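Local coordinates for protein hydrolase, haloacid dehalogenase-like family (Streptococcus pneumoniae, PDB 2FI1) that probably hydrolyses a substrate not yet identified, as a haloacid dehalogenase-like enzyme with a calcium ion bound in its core domain, at residues T25-F28 with V29-L32; K69-E72 with N73-R76; T179-V182 with N183-V187. All coordinates share one frame; numbering follows the deposited sequence.

Contact 1 of 3, residues T25-F28 with V29-L32; sequences TAAF and VETL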
# COMPACT_ATOMS: atom_id res chain seq x y z
N THR A 25 -11.09 3.65 7.50
CA THR A 25 -12.26 4.53 7.48
C THR A 25 -13.50 3.80 7.98
O THR A 25 -14.26 4.33 8.80
CB THR A 25 -12.51 5.10 6.07
OG1 THR A 25 -11.42 5.97 5.72
CG2 THR A 25 -13.82 5.89 6.00
N ALA A 26 -13.70 2.57 7.52
CA ALA A 26 -14.84 1.79 7.98
C ALA A 26 -14.80 1.65 9.49
O ALA A 26 -15.81 1.88 10.17
CB ALA A 26 -14.85 0.43 7.30
N ALA A 27 -13.64 1.32 10.03
CA ALA A 27 -13.48 1.18 11.49
C ALA A 27 -13.67 2.52 12.22
O ALA A 27 -14.26 2.56 13.30
CB ALA A 27 -12.13 0.61 11.82
N PHE A 28 -13.18 3.61 11.65
CA PHE A 28 -13.26 4.92 12.29
C PHE A 28 -14.72 5.40 12.34
O PHE A 28 -15.19 5.89 13.37
CB PHE A 28 -12.38 5.90 11.52
CG PHE A 28 -12.04 7.16 12.27
CD1 PHE A 28 -10.81 7.30 12.89
CD2 PHE A 28 -12.94 8.22 12.33
CE1 PHE A 28 -10.48 8.47 13.56
CE2 PHE A 28 -12.62 9.38 13.00
CZ PHE A 28 -11.39 9.51 13.62
N VAL A 29 -15.43 5.24 11.23
CA VAL A 29 -16.84 5.62 11.16
C VAL A 29 -17.67 4.78 12.15
O VAL A 29 -18.51 5.32 12.87
CB VAL A 29 -17.37 5.47 9.71
CG1 VAL A 29 -18.90 5.57 9.65
CG2 VAL A 29 -16.73 6.51 8.80
N GLU A 30 -17.42 3.48 12.21
CA GLU A 30 -18.19 2.64 13.12
C GLU A 30 -17.88 2.97 14.58
O GLU A 30 -18.77 2.94 15.44
CB GLU A 30 -18.03 1.15 12.80
CG GLU A 30 -16.72 0.52 13.12
CD GLU A 30 -16.70 -0.97 12.76
OE1 GLU A 30 -17.78 -1.56 12.56
OE2 GLU A 30 -15.60 -1.54 12.67
N THR A 31 -16.63 3.33 14.87
CA THR A 31 -16.25 3.73 16.23
C THR A 31 -16.91 5.06 16.62
O THR A 31 -17.43 5.19 17.74
CB THR A 31 -14.71 3.80 16.40
OG1 THR A 31 -14.12 2.57 15.95
CG2 THR A 31 -14.33 4.02 17.86
N LEU A 32 -16.93 6.04 15.72
CA LEU A 32 -17.68 7.28 15.95
C LEU A 32 -19.14 7.02 16.30
O LEU A 32 -19.70 7.68 17.19
CB LEU A 32 -17.61 8.20 14.73
CG LEU A 32 -16.28 8.92 14.46
CD1 LEU A 32 -16.38 9.60 13.11
CD2 LEU A 32 -15.96 9.92 15.55
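T31 swings OG1 back beside its own backbone N (chi1 -52°), and this brings the hydroxyl to the oxygen of A27 one helical turn earlier. F28 carries its ring on the other course, with CG opposite the backbone N (chi1 -163°), and L32 reaches the ring from the next turn. T31 OG1 donates to A27 O at 2.7 Å. T31 N donates to the same oxygen at 2.9 Å. The two donors come from opposite faces of the carbonyl plane, so A27 O is gripped twice by one residue. On the F28 side, L32 CD1 lies 3.8 Å from ring atom CE2, and the two side chains meet at a slant. F66 and Y70 each pack edge-to-face with the F28 ring. T25 CG2 and V29 CG2 touch at 4.1 Å, while T25 OG1 turns back to Y21 O. The i to i+4 backbone bonds, such as V29 N to T25 O, and the threonine hydroxyl bonded to a carbonyl one turn back are typical of an alpha-helix, here helix 20-34 of the helical cap.

Contact 2 of 3, residues K69-E72 with N73-R76; sequences KYKE and NEAR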
# COMPACT_ATOMS: atom_id res chain seq x y z
N LYS A 69 -10.57 1.70 21.03
CA LYS A 69 -11.70 1.04 20.40
C LYS A 69 -11.58 1.07 18.88
O LYS A 69 -11.88 0.09 18.21
CB LYS A 69 -13.01 1.69 20.83
CG LYS A 69 -13.32 1.54 22.32
CD LYS A 69 -14.54 2.37 22.69
CE LYS A 69 -14.80 2.35 24.18
NZ LYS A 69 -15.34 1.04 24.64
N TYR A 70 -11.12 2.20 18.35
CA TYR A 70 -10.86 2.31 16.91
C TYR A 70 -9.86 1.26 16.42
O TYR A 70 -10.09 0.60 15.41
CB TYR A 70 -10.40 3.73 16.57
CG TYR A 70 -9.73 3.87 15.22
CD1 TYR A 70 -10.39 3.47 14.06
CD2 TYR A 70 -8.44 4.38 15.10
CE1 TYR A 70 -9.78 3.58 12.83
CE2 TYR A 70 -7.83 4.51 13.87
CZ TYR A 70 -8.51 4.11 12.74
OH TYR A 70 -7.89 4.22 11.51
N LYS A 71 -8.74 1.11 17.15
CA LYS A 71 -7.71 0.14 16.74
C LYS A 71 -8.23 -1.29 16.78
O LYS A 71 -7.87 -2.11 15.92
CB LYS A 71 -6.45 0.29 17.60
CG LYS A 71 -5.75 1.61 17.43
CD LYS A 71 -5.00 1.69 16.12
CE LYS A 71 -4.28 3.02 16.03
NZ LYS A 71 -3.32 3.05 14.91
N GLU A 72 -9.07 -1.60 17.76
CA GLU A 72 -9.69 -2.92 17.81
C GLU A 72 -10.61 -3.14 16.61
O GLU A 72 -10.56 -4.18 15.96
CB GLU A 72 -10.43 -3.11 19.14
CG GLU A 72 -9.48 -3.30 20.32
CD GLU A 72 -10.17 -3.82 21.58
OE1 GLU A 72 -11.18 -4.56 21.46
OE2 GLU A 72 -9.69 -3.49 22.69
N ASN A 73 -11.42 -2.14 16.29
CA ASN A 73 -12.30 -2.23 15.12
C ASN A 73 -11.51 -2.31 13.81
O ASN A 73 -11.92 -3.00 12.88
CB ASN A 73 -13.29 -1.06 15.09
CG ASN A 73 -14.44 -1.25 16.06
OD1 ASN A 73 -14.85 -2.38 16.34
ND2 ASN A 73 -14.99 -0.15 16.55
N GLU A 74 -10.38 -1.60 13.75
CA GLU A 74 -9.53 -1.64 12.56
C GLU A 74 -8.93 -3.04 12.36
O GLU A 74 -8.90 -3.55 11.25
CB GLU A 74 -8.43 -0.59 12.67
CG GLU A 74 -7.53 -0.47 11.45
CD GLU A 74 -6.34 0.42 11.71
OE1 GLU A 74 -5.66 0.22 12.73
OE2 GLU A 74 -6.07 1.32 10.90
N ALA A 75 -8.46 -3.65 13.44
CA ALA A 75 -7.93 -5.01 13.36
C ALA A 75 -8.99 -5.97 12.83
O ALA A 75 -8.70 -6.84 12.01
CB ALA A 75 -7.42 -5.47 14.71
N ARG A 76 -10.23 -5.81 13.30
CA ARG A 76 -11.34 -6.62 12.80
C ARG A 76 -11.58 -6.42 11.30
O ARG A 76 -11.77 -7.38 10.56
CB ARG A 76 -12.62 -6.31 13.56
CG ARG A 76 -13.76 -7.25 13.21
CD ARG A 76 -14.87 -7.20 14.24
NE ARG A 76 -14.38 -7.49 15.59
CZ ARG A 76 -14.11 -6.59 16.54
NH1 ARG A 76 -14.30 -5.29 16.33
NH2 ARG A 76 -13.66 -6.99 17.72
O HOH W 1 -4.40 2.81 12.43
O HOH W 2 -5.40 -1.87 14.43
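E74 and K71 meet through two waters on helix 66-77. Their side chains run side by side and point the same way. K71 NZ and E74 OE1 stay 4.3 Å apart, too far for a salt bridge, so water does the joining. Water 1 accepts from K71 NZ at 2.7 Å and donates to E74 OE2. Water 2 donates to E74 OE1 at 2.7 Å and also to the backbone oxygen K71 O. Both carboxylate oxygens of E74 are thus held, which should limit rotation of the group. The opposite charge of K71 nearby probably helps to keep E74 ionised. E74 turns CG away from its own backbone N (chi1 -176°), and the extended chain beyond it carries the carboxylate across the hydroxyl end of Y70. Y70 OH lies 3.5 Å from E74 OE2, with the ring and carboxylate planes 41° apart.

These pairs are spaced i to i+3 and i to i+4 along one alpha-helix of the cap, and the backbone bonds run from i+4 to i: E74 N donates to Y70 O, and A75 N to K71 O. K71 O therefore receives both a backbone N-H and water 2.

At the far end of the segment, the guanidinium of R76 places NH1 3.0 Å from N73 OD1, which lies at its edge and in its plane. E72 O sits over one face of the same group. The chain of R76 bends at chi3 (-56°) to bring it back over the helix.

Farther out, helix 20-34 positions the inner groups. S24 OG bonds E74 OE2, and T31 OG1 bonds N73 ND2.

Contact 3 of 3, residues T179-V182 with N183-V187; sequences TSIV and NLRQV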
# COMPACT_ATOMS: atom_id res chain seq x y z
N THR A 179 -1.92 6.86 -8.49
CA THR A 179 -3.18 7.48 -8.11
C THR A 179 -4.37 6.54 -8.30
O THR A 179 -5.30 6.55 -7.50
CB THR A 179 -3.41 8.80 -8.86
OG1 THR A 179 -3.30 8.59 -10.27
CG2 THR A 179 -2.39 9.85 -8.43
N SER A 180 -4.36 5.73 -9.36
CA SER A 180 -5.40 4.71 -9.56
C SER A 180 -4.91 3.60 -10.47
O SER A 180 -3.99 3.78 -11.25
CB SER A 180 -6.68 5.31 -10.16
OG SER A 180 -6.49 5.73 -11.50
N ILE A 181 -5.56 2.45 -10.36
CA ILE A 181 -5.23 1.34 -11.24
C ILE A 181 -5.53 1.67 -12.70
O ILE A 181 -4.73 1.37 -13.58
CB ILE A 181 -5.97 0.05 -10.78
CG1 ILE A 181 -5.42 -0.44 -9.42
CG2 ILE A 181 -5.86 -1.04 -11.83
CD1 ILE A 181 -4.03 -1.00 -9.47
N VAL A 182 -6.67 2.31 -12.96
CA VAL A 182 -7.03 2.71 -14.32
C VAL A 182 -5.94 3.60 -14.93
O VAL A 182 -5.55 3.42 -16.08
CB VAL A 182 -8.42 3.42 -14.38
CG1 VAL A 182 -8.64 4.14 -15.71
CG2 VAL A 182 -9.55 2.42 -14.12
N ASN A 183 -5.44 4.55 -14.15
CA ASN A 183 -4.42 5.44 -14.68
C ASN A 183 -3.09 4.74 -14.95
O ASN A 183 -2.41 5.05 -15.92
CB ASN A 183 -4.19 6.63 -13.77
CG ASN A 183 -3.35 7.69 -14.42
OD1 ASN A 183 -3.69 8.19 -15.50
ND2 ASN A 183 -2.23 8.02 -13.80
N LEU A 184 -2.71 3.81 -14.08
CA LEU A 184 -1.51 3.03 -14.30
C LEU A 184 -1.65 2.18 -15.57
O LEU A 184 -0.74 2.11 -16.38
CB LEU A 184 -1.20 2.16 -13.09
CG LEU A 184 0.04 1.26 -13.20
CD1 LEU A 184 1.26 2.02 -13.61
CD2 LEU A 184 0.26 0.57 -11.86
N ARG A 185 -2.82 1.57 -15.75
CA ARG A 185 -3.09 0.84 -17.00
C ARG A 185 -2.94 1.75 -18.21
O ARG A 185 -2.37 1.35 -19.22
CB ARG A 185 -4.50 0.26 -17.00
CG ARG A 185 -4.67 -0.97 -16.15
CD ARG A 185 -6.06 -1.56 -16.31
NE ARG A 185 -6.19 -2.86 -15.68
CZ ARG A 185 -5.76 -4.01 -16.20
NH1 ARG A 185 -5.11 -4.05 -17.35
NH2 ARG A 185 -5.97 -5.13 -15.53
N GLN A 186 -3.45 2.97 -18.13
CA GLN A 186 -3.37 3.92 -19.25
C GLN A 186 -1.92 4.24 -19.60
O GLN A 186 -1.56 4.30 -20.77
CB GLN A 186 -4.16 5.19 -18.94
CG GLN A 186 -4.15 6.28 -20.01
CD GLN A 186 -4.89 5.91 -21.29
OE1 GLN A 186 -4.27 5.77 -22.35
NE2 GLN A 186 -6.21 5.78 -21.20
N VAL A 187 -1.07 4.42 -18.59
CA VAL A 187 0.34 4.70 -18.82
C VAL A 187 1.06 3.49 -19.43
O VAL A 187 2.00 3.65 -20.21
CB VAL A 187 1.02 5.19 -17.51
CG1 VAL A 187 2.52 5.22 -17.63
CG2 VAL A 187 0.47 6.57 -17.14
O HOH W 3 -0.80 8.65 -11.32
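S180 is the N-cap of helix 181-188, the last helix of the chain. This helix follows strand 174-177, an outermost strand of the five-stranded parallel sheet in the Rossmann-like core. S180 OG accepts from N183 N at 3.1 Å, with an N-H...O angle of 155°. The hydroxyl stands between its own backbone N and carbonyl carbon (chi1 69°), and from there it faces the first turn. It also lies 3.4 Å from N183 CB. This bond takes up an N-H that has no carbonyl one turn earlier within the helix. S180 serves twice, because its backbone oxygen S180 O also accepts from L184 N.

Inside the helix, R185 N donates to I181 O at 2.9 Å and Q186 N donates to V182 O. The aliphatic part of R185 lies against the same carbonyl, with CG 3.5 Å from I181 O. I181 CG2 approaches the guanidinium at a slant. The chain of R185 is extended from CG to NE and leads its head to the carboxylate of D93 in helix 87-96 and to the chain end at I190, both as salt bridges to NH1. I181 and L184 also pack on helix 87-96, through V87 and L90, so this helix lies beside its neighbour in the core.

Just before the N-cap, T179 and N183 meet by way of a water. T179 OG1 and N183 ND2 are 3.7 Å apart. Water 3 lies 2.7 Å from T179 OG1 and accepts a weak bond from N183 ND2.

From the N terminus, after strand 8-11 and the short helix 13-17 the chain enters the cap, where contact 1 lies on helix 20-34. Contact 2 follows on helix 66-77. Contact 3 comes last, at the start of helix 181-188. Each contact closes a helical turn within one unbroken run of chain. None nests in another and none crosses; they stand in series. Contacts 1 and 2 have centres about 9 Å apart and touch, so they join two cap helices side by side. Contact 3 belongs to the core. Its centre is about 29 Å from that of contact 1 and about 31 Å from that of contact 2.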